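Local coordinates for D-threo-3-hydroxyaspartate dehydratase (Delftia, PDB 3WQC), which uses pyridoxal 5'-phosphate and a divalent metal ion to deaminate D-threo-3-hydroxyaspartate to oxaloacetate and ammonium, at residues Ser96-Pro99 and His100-Pro103. Residues are numbered along the deposited sequence; the frame is centred on the assembly and turned at random. Where two conformers were deposited one is given.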
# COMPACT_ATOMS: atom_id res chain seq x y z
N SER B 96 -15.93 11.74 -8.48
CA SER B 96 -16.40 13.12 -8.76
C SER B 96 -15.34 13.85 -9.58
O SER B 96 -14.16 13.95 -9.18
CB SER B 96 -16.53 13.85 -7.41
OG SER B 96 -17.39 13.23 -6.51
N MET B 97 -15.72 14.42 -10.73
CA MET B 97 -14.75 14.94 -11.70
C MET B 97 -14.07 16.20 -11.17
O MET B 97 -14.78 17.18 -10.76
CB MET B 97 -15.47 15.23 -13.02
CG MET B 97 -14.51 15.73 -14.08
SD MET B 97 -13.24 14.46 -14.45
CE MET B 97 -12.38 15.35 -15.77
N ALA B 98 -12.71 16.27 -11.23
CA ALA B 98 -11.99 17.47 -10.93
C ALA B 98 -11.87 18.29 -12.21
O ALA B 98 -11.44 17.76 -13.25
CB ALA B 98 -10.59 17.09 -10.48
N PRO B 99 -12.23 19.59 -12.17
CA PRO B 99 -12.09 20.39 -13.38
C PRO B 99 -10.72 20.34 -14.04
O PRO B 99 -10.63 20.35 -15.29
CB PRO B 99 -12.44 21.81 -12.84
CG PRO B 99 -13.47 21.53 -11.75
CD PRO B 99 -12.90 20.28 -11.03
N HIS B 100 -9.63 20.26 -13.24
CA HIS B 100 -8.30 20.29 -13.90
C HIS B 100 -8.00 19.06 -14.73
O HIS B 100 -7.06 19.10 -15.55
CB HIS B 100 -7.19 20.52 -12.87
CG HIS B 100 -6.83 19.34 -12.05
ND1 HIS B 100 -7.43 19.00 -10.85
CD2 HIS B 100 -5.89 18.35 -12.33
CE1 HIS B 100 -6.86 17.83 -10.40
NE2 HIS B 100 -5.90 17.44 -11.32
N ARG B 101 -8.78 17.96 -14.54
CA ARG B 101 -8.62 16.77 -15.33
C ARG B 101 -9.42 16.81 -16.63
O ARG B 101 -9.38 15.84 -17.41
CB ARG B 101 -8.98 15.52 -14.53
CG ARG B 101 -7.80 15.14 -13.59
CD ARG B 101 -7.99 13.78 -12.91
NE ARG B 101 -8.77 13.86 -11.66
CZ ARG B 101 -8.22 14.12 -10.46
NH1 ARG B 101 -6.88 14.36 -10.34
NH2 ARG B 101 -9.00 14.07 -9.38
N LEU B 102 -10.17 17.92 -16.88
CA LEU B 102 -11.00 17.92 -18.10
C LEU B 102 -10.21 17.79 -19.44
O LEU B 102 -10.66 17.11 -20.33
CB LEU B 102 -11.91 19.17 -18.10
CG LEU B 102 -13.13 18.94 -17.18
CD1 LEU B 102 -13.79 20.29 -16.86
CD2 LEU B 102 -14.17 18.01 -17.88
N PRO B 103 -9.01 18.41 -19.54
CA PRO B 103 -8.25 18.21 -20.81
C PRO B 103 -7.94 16.75 -21.02
O PRO B 103 -8.05 16.27 -22.15
CB PRO B 103 -6.98 19.07 -20.60
CG PRO B 103 -7.50 20.28 -19.68
CD PRO B 103 -8.42 19.49 -18.69
O HOH W 1 -11.69 13.50 -10.35
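The R101 side chain runs back alongside A98. Its CB lies 3.6 Å from M97 CE and also touches A98 O. The chain then bends at chi3 (-86°), which brings the A98 methyl over one face of the guanidinium: R101 NE and CZ lie 3.9 and 3.8 Å from A98 CB, and NH2 3.6 Å from it. At the guanidinium edge, in plane, water 1 accepts from R101 NH2 and donates to S96 O, tying the arginine to the incoming loop. Salt bridges from NH1 to D19 and from NH2 to D287, both of the second subunit, complete its polar end. Two i to i+3 backbone bonds define the 3-10 turn leading into the helix: R101 N to A98 O, 3.0 Å, and the straighter L102 N to P99 O, 2.9 Å with 163° at the hydrogen. M97 CE reaches L102 CD2 at 3.8 Å, while L102 CD1 lies 3.9 Å from P99 CA; an alanine in place of L102 would probably leave the M97 methyl without this apolar partner. The turn joins the loop after strand 90-93 to helix 102-110 in the barrel domain, with L102 packed against L117 of strand 114-119 and against I128 and F131 of helix 122-135.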